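Local coordinates for RNA-binding protein 12 (Homo sapiens, PDB 2EK1) that probably binds RNA through its RNA recognition motif, which forms a disulfide-linked dimer in this crystal, at residues Y37-I42 with I75-R80; C47-E52 with T57-V62. One frame throughout, in Å; residues are numbered along the deposited sequence.

Interaction 1: residues Y37-I42 with I75-R80; sequences YGYQVI and IDLNDR
Tyr39 reaches from the loop that follows helix 29-35 to the last turn of helix 67-77, where its ring meets Leu77 and its hydroxyl meets Asp76. The two backbones stay well apart, and on the loop side Tyr39 alone makes the contact. Leu77 approaches over a face of the ring: its CD1 lies 3.9 Å from the centroid of the Tyr39 ring, a CH-pi contact displaced toward the rim, with Tyr39 CD2 the nearest ring atom at 3.7 Å. The reach comes from the leucine's conformation, CG beside the backbone N (chi1 -55°) and CD1 then nearly anti to CA (chi2 162°), which extends this methyl branch over the ring as leucine and tyrosine run antiparallel alongside each other. Asp76 meets the far end of the ring differently. Its OD1 lies at the ring edge, in plane, 2.8 Å from Tyr39 OH, and is a likely acceptor for the phenol, although another acceptor is within range of the same proton. The carboxylate stands steeply to the ring, the two planes 75° apart, while Asp76 CB packs 3.2 Å from Tyr39 OH. The ring is thus held by an apolar group over one face and a polar one at its rim. A hydrogen bond from the phenol, if it is made, would probably steady the carboxylate near the C-terminal end of the helix. One turn earlier on helix 67-77, Ala73 also touches Tyr39, and Leu77 continues inward onto Phe35 and Phe36. Next to the tyrosine, Gln40 NE2 folds back onto Gly38 O at 3.0 Å, donating from above the carbonyl plane. In the beta-alpha-beta-beta-alpha-beta RNA recognition motif, the contact joins the loop between the first helix and the second strand to the end of the second helix.

Interaction 2: residues C47-E52 with T57-V62; sequences CLKYNE and TGEAMV
Cys47 SG lies against the side chain of Met61, a selenomethionine, 3.5 Å from Met61 CB and much the same from its CG; chi1 of 77° places the sulfur between the backbone N and the carbonyl carbon. The same face of the sheet carries Lys49, extended beyond CG and laid across both Glu59 and Met61. Its methylenes do the touching: Lys49 CE passes 4.2 Å from Met61 CG, and Lys49 CD lies 3.8 Å from Glu59 OE1. The ammonium stays beyond salt-bridge range, with NZ 4.1 Å from Glu59 OE1. Replacing Lys49 by an alanine would probably leave Glu59 without this nearby positive charge and Met61 without its aliphatic neighbour. On the other face, Leu48 CD2 meets Ala60 CB at 4.1 Å. The backbones pair antiparallel, Cys47 with Met61 by two hydrogen bonds, and Lys49 N with Glu59 O; Lys49 O then takes Thr57 N, and a water links Lys49 O, Gly58 N and Glu59 O at the bend around Gly58. Helix 29-35 covers the Leu48 side through Ile32, and strand 16-21 flanks strand 59-64. Beyond strand 47-50 the sheet runs on into the second subunit, with a disulfide to Cys47 of that chain.

Interaction 1 and interaction 2 flank the middle of the domain, with centres about 18 Å apart, yet they touch through the hydrophobic interior: Val41 CG2 packs 3.5 Å from Val62 CG1. Interaction 1 ties together elements on the helical side of the domain, whereas interaction 2 builds the edge of the sheet within one chain, which the second subunit extends. Residues 57-64 align with the RNP1 signature of the family, with Glu59 and Met61 at positions often aromatic in RNA recognition motifs. By analogy, their face may contact RNA, although Cys47 of the second subunit packs on Lys49 and Met61 here. Strand 59-64 leads directly into helix 67-77, connecting both contacts along the chain.

Interaction 1: residues Y37-I42 with I75-R80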
loop_
_atom_site.group_PDB
_atom_site.type_symbol
_atom_site.label_atom_id
_atom_site.label_comp_id
_atom_site.label_asym_id
_atom_site.label_seq_id
_atom_site.Cartn_x
_atom_site.Cartn_y
_atom_site.Cartn_z
ATOM N N TYR A 37 6.814 14.973 -8.275
ATOM C CA TYR A 37 7.264 16.349 -7.933
ATOM C C TYR A 37 6.430 17.336 -8.724
ATOM O O TYR A 37 6.234 17.208 -9.939
ATOM C CB TYR A 37 8.783 16.541 -8.221
ATOM C CG TYR A 37 9.344 17.948 -7.853
ATOM C CD1 TYR A 37 9.405 18.971 -8.815
ATOM C CD2 TYR A 37 9.760 18.252 -6.535
ATOM C CE1 TYR A 37 9.861 20.299 -8.478
ATOM C CE2 TYR A 37 10.217 19.561 -6.188
ATOM C CZ TYR A 37 10.246 20.584 -7.191
ATOM O OH TYR A 37 10.583 21.899 -6.879
ATOM N N GLY A 38 5.863 18.283 -8.024
ATOM C CA GLY A 38 5.082 19.250 -8.733
ATOM C C GLY A 38 3.650 18.801 -8.674
ATOM O O GLY A 38 2.746 19.521 -9.177
ATOM N N TYR A 39 3.377 17.630 -8.100
ATOM C CA TYR A 39 1.959 17.265 -8.050
ATOM C C TYR A 39 1.263 17.136 -6.696
ATOM O O TYR A 39 0.142 16.686 -6.640
ATOM C CB TYR A 39 1.652 16.001 -8.940
ATOM C CG TYR A 39 1.613 16.241 -10.440
ATOM C CD1 TYR A 39 0.401 16.348 -11.135
ATOM C CD2 TYR A 39 2.781 16.486 -11.115
ATOM C CE1 TYR A 39 0.359 16.724 -12.498
ATOM C CE2 TYR A 39 2.782 16.886 -12.454
ATOM C CZ TYR A 39 1.563 17.024 -13.154
ATOM O OH TYR A 39 1.632 17.578 -14.445
ATOM N N GLN A 40 1.882 17.499 -5.583
ATOM C CA GLN A 40 1.126 17.431 -4.298
ATOM C C GLN A 40 0.635 16.064 -3.742
ATOM O O GLN A 40 -0.413 15.878 -3.082
ATOM C CB GLN A 40 -0.018 18.424 -4.359
ATOM C CG GLN A 40 0.425 19.897 -4.532
ATOM C CD GLN A 40 1.322 20.174 -5.765
ATOM O OE1 GLN A 40 2.455 20.651 -5.624
ATOM N NE2 GLN A 40 0.819 19.873 -6.958
ATOM N N VAL A 41 1.455 15.078 -4.010
ATOM C CA VAL A 41 1.229 13.771 -3.498
ATOM C C VAL A 41 1.473 13.972 -2.003
ATOM O O VAL A 41 2.360 14.706 -1.617
ATOM C CB VAL A 41 2.305 12.878 -4.152
ATOM C CG1 VAL A 41 3.658 13.194 -3.570
ATOM C CG2 VAL A 41 2.008 11.463 -3.998
ATOM N N ILE A 42 0.714 13.317 -1.146
ATOM C CA ILE A 42 0.903 13.393 0.270
ATOM C C ILE A 42 2.162 12.586 0.573
ATOM O O ILE A 42 2.180 11.346 0.347
ATOM C CB ILE A 42 -0.256 12.745 0.990
ATOM C CG1 ILE A 42 -1.536 13.522 0.621
ATOM C CG2 ILE A 42 0.065 12.705 2.424
ATOM C CD1 ILE A 42 -2.842 12.941 1.103
ATOM N N ILE A 75 -3.393 11.666 -15.326
ATOM C CA ILE A 75 -3.330 12.058 -16.710
ATOM C C ILE A 75 -1.970 12.456 -17.207
ATOM O O ILE A 75 -1.480 11.920 -18.189
ATOM C CB ILE A 75 -4.317 13.230 -17.018
ATOM C CG1 ILE A 75 -5.750 12.694 -16.832
ATOM C CG2 ILE A 75 -4.029 13.742 -18.455
ATOM C CD1 ILE A 75 -6.858 13.785 -16.911
ATOM N N ASP A 76 -1.308 13.333 -16.464
ATOM C CA ASP A 76 -0.056 13.897 -16.909
ATOM C C ASP A 76 1.153 13.015 -16.751
ATOM O O ASP A 76 2.075 13.166 -17.558
ATOM C CB ASP A 76 0.237 15.228 -16.182
ATOM C CG ASP A 76 -0.794 16.330 -16.508
ATOM O OD1 ASP A 76 -0.840 17.299 -15.726
ATOM O OD2 ASP A 76 -1.535 16.211 -17.522
ATOM N N LEU A 77 1.141 12.090 -15.779
ATOM C CA LEU A 77 2.327 11.222 -15.521
ATOM C C LEU A 77 2.270 9.796 -15.983
ATOM O O LEU A 77 3.283 9.155 -15.886
ATOM C CB LEU A 77 2.709 11.199 -14.003
ATOM C CG LEU A 77 2.899 12.700 -13.565
ATOM C CD1 LEU A 77 2.843 12.919 -12.054
ATOM C CD2 LEU A 77 4.217 13.297 -14.155
ATOM N N ASN A 78 1.131 9.309 -16.459
ATOM C CA ASN A 78 1.038 7.914 -16.933
ATOM C C ASN A 78 2.051 7.766 -18.051
ATOM O O ASN A 78 2.158 8.646 -18.899
ATOM C CB ASN A 78 -0.361 7.576 -17.467
ATOM C CG ASN A 78 -0.511 6.116 -17.783
ATOM O OD1 ASN A 78 -0.281 5.267 -16.935
ATOM N ND2 ASN A 78 -0.882 5.812 -19.023
ATOM N N ASP A 79 2.795 6.654 -18.015
ATOM C CA ASP A 79 3.826 6.356 -18.992
ATOM C C ASP A 79 5.126 7.148 -18.864
ATOM O O ASP A 79 5.995 6.974 -19.710
ATOM C CB ASP A 79 3.295 6.422 -20.454
ATOM C CG ASP A 79 2.449 5.166 -20.845
ATOM O OD1 ASP A 79 2.580 4.116 -20.194
ATOM O OD2 ASP A 79 1.674 5.200 -21.829
ATOM N N ARG A 80 5.296 7.990 -17.844
ATOM C CA ARG A 80 6.576 8.697 -17.706
ATOM C C ARG A 80 7.518 7.715 -17.068
ATOM O O ARG A 80 7.093 6.789 -16.420
ATOM C CB ARG A 80 6.464 9.910 -16.820
ATOM C CG ARG A 80 5.411 10.750 -17.379
ATOM C CD ARG A 80 5.841 12.198 -17.649
ATOM N NE ARG A 80 4.652 12.881 -18.210
ATOM C CZ ARG A 80 4.057 12.553 -19.376
ATOM N NH1 ARG A 80 2.972 13.210 -19.783
ATOM N NH2 ARG A 80 4.538 11.568 -20.159
#

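Interaction 2: residues C47-E52 with T57-V62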
loop_
_atom_site.group_PDB
_atom_site.type_symbol
_atom_site.label_atom_id
_atom_site.label_comp_id
_atom_site.label_asym_id
_atom_site.label_seq_id
_atom_site.Cartn_x
_atom_site.Cartn_y
_atom_site.Cartn_z
ATOM N N CYS A 47 2.715 3.385 -0.089
ATOM C CA CYS A 47 2.863 1.996 0.464
ATOM C C CYS A 47 3.311 1.201 -0.746
ATOM O O CYS A 47 2.845 1.467 -1.826
ATOM C CB CYS A 47 1.552 1.456 1.095
ATOM S SG CYS A 47 0.398 0.944 -0.137
ATOM N N LEU A 48 4.205 0.242 -0.562
ATOM C CA LEU A 48 4.761 -0.542 -1.600
ATOM C C LEU A 48 4.237 -1.940 -1.422
ATOM O O LEU A 48 4.253 -2.479 -0.269
ATOM C CB LEU A 48 6.274 -0.631 -1.460
ATOM C CG LEU A 48 7.130 0.659 -1.597
ATOM C CD1 LEU A 48 8.588 0.297 -1.465
ATOM C CD2 LEU A 48 6.931 1.406 -2.977
ATOM N N LYS A 49 3.845 -2.568 -2.541
ATOM C CA LYS A 49 3.330 -3.900 -2.437
ATOM C C LYS A 49 4.436 -4.972 -2.527
ATOM O O LYS A 49 5.423 -4.800 -3.217
ATOM C CB LYS A 49 2.254 -4.136 -3.530
ATOM C CG LYS A 49 0.979 -3.391 -3.229
ATOM C CD LYS A 49 -0.051 -3.446 -4.426
ATOM C CE LYS A 49 -1.340 -3.004 -3.886
ATOM N NZ LYS A 49 -2.323 -2.967 -4.961
ATOM N N TYR A 50 4.226 -6.080 -1.815
ATOM C CA TYR A 50 5.223 -7.170 -1.874
ATOM C C TYR A 50 4.445 -8.482 -2.012
ATOM O O TYR A 50 3.419 -8.658 -1.381
ATOM C CB TYR A 50 6.071 -7.215 -0.571
ATOM C CG TYR A 50 6.970 -6.024 -0.372
ATOM C CD1 TYR A 50 6.464 -4.838 0.161
ATOM C CD2 TYR A 50 8.320 -6.095 -0.714
ATOM C CE1 TYR A 50 7.299 -3.726 0.369
ATOM C CE2 TYR A 50 9.182 -4.995 -0.542
ATOM C CZ TYR A 50 8.659 -3.823 0.010
ATOM O OH TYR A 50 9.534 -2.782 0.223
ATOM N N ASN A 51 4.914 -9.399 -2.807
ATOM C CA ASN A 51 4.215 -10.677 -2.911
ATOM C C ASN A 51 4.388 -11.531 -1.667
ATOM O O ASN A 51 5.022 -11.142 -0.648
ATOM C CB ASN A 51 4.710 -11.492 -4.133
ATOM C CG ASN A 51 6.205 -11.631 -4.158
ATOM O OD1 ASN A 51 6.859 -11.772 -3.112
ATOM N ND2 ASN A 51 6.776 -11.574 -5.341
ATOM N N GLU A 52 3.902 -12.772 -1.776
ATOM C CA GLU A 52 3.949 -13.669 -0.671
ATOM C C GLU A 52 5.376 -14.099 -0.322
ATOM O O GLU A 52 5.689 -14.451 0.820
ATOM C CB GLU A 52 2.931 -14.857 -0.944
ATOM C CG GLU A 52 3.456 -16.115 -1.667
ATOM C CD GLU A 52 3.840 -15.957 -3.195
ATOM O OE1 GLU A 52 3.802 -14.814 -3.776
ATOM O OE2 GLU A 52 4.190 -17.028 -3.833
ATOM N N THR A 57 6.513 -6.090 -5.671
ATOM C CA THR A 57 5.885 -6.370 -6.993
ATOM C C THR A 57 6.052 -5.252 -8.075
ATOM O O THR A 57 5.661 -5.477 -9.203
ATOM C CB THR A 57 4.415 -6.558 -6.861
ATOM O OG1 THR A 57 3.887 -5.354 -6.306
ATOM C CG2 THR A 57 4.059 -7.727 -5.844
ATOM N N GLY A 58 6.643 -4.079 -7.742
ATOM C CA GLY A 58 6.720 -3.018 -8.746
ATOM C C GLY A 58 5.462 -2.172 -8.657
ATOM O O GLY A 58 5.249 -1.294 -9.466
ATOM N N GLU A 59 4.634 -2.397 -7.630
ATOM C CA GLU A 59 3.368 -1.672 -7.473
ATOM C C GLU A 59 3.329 -0.850 -6.190
ATOM O O GLU A 59 3.989 -1.206 -5.200
ATOM C CB GLU A 59 2.180 -2.665 -7.498
ATOM C CG GLU A 59 2.029 -3.363 -8.851
ATOM C CD GLU A 59 0.881 -4.347 -8.966
ATOM O OE1 GLU A 59 -0.018 -4.392 -8.087
ATOM O OE2 GLU A 59 0.896 -5.074 -9.984
ATOM N N ALA A 60 2.516 0.205 -6.182
ATOM C CA ALA A 60 2.409 1.082 -5.011
ATOM C C ALA A 60 1.049 1.790 -5.030
ATOM O O ALA A 60 0.343 1.740 -6.044
ATOM C CB ALA A 60 3.458 2.046 -5.054
HETATM N N MSE A 61 0.683 2.373 -3.920
HETATM C CA MSE A 61 -0.544 3.123 -3.740
HETATM C C MSE A 61 0.073 4.400 -3.214
HETATM O O MSE A 61 1.063 4.373 -2.434
HETATM C CB MSE A 61 -1.433 2.504 -2.662
HETATM C CG MSE A 61 -1.783 1.053 -2.921
HETATM SE SE MSE A 61 -2.984 0.432 -1.543
HETATM C CE MSE A 61 -4.477 1.136 -2.545
ATOM N N VAL A 62 -0.515 5.502 -3.632
ATOM C CA VAL A 62 -0.032 6.811 -3.271
ATOM C C VAL A 62 -1.305 7.722 -3.210
ATOM O O VAL A 62 -2.302 7.503 -3.946
ATOM C CB VAL A 62 0.973 7.173 -4.387
ATOM C CG1 VAL A 62 0.627 8.392 -5.059
ATOM C CG2 VAL A 62 2.404 7.053 -3.914
HETATM O O HOH W 1 6.250 -2.827 -5.061
#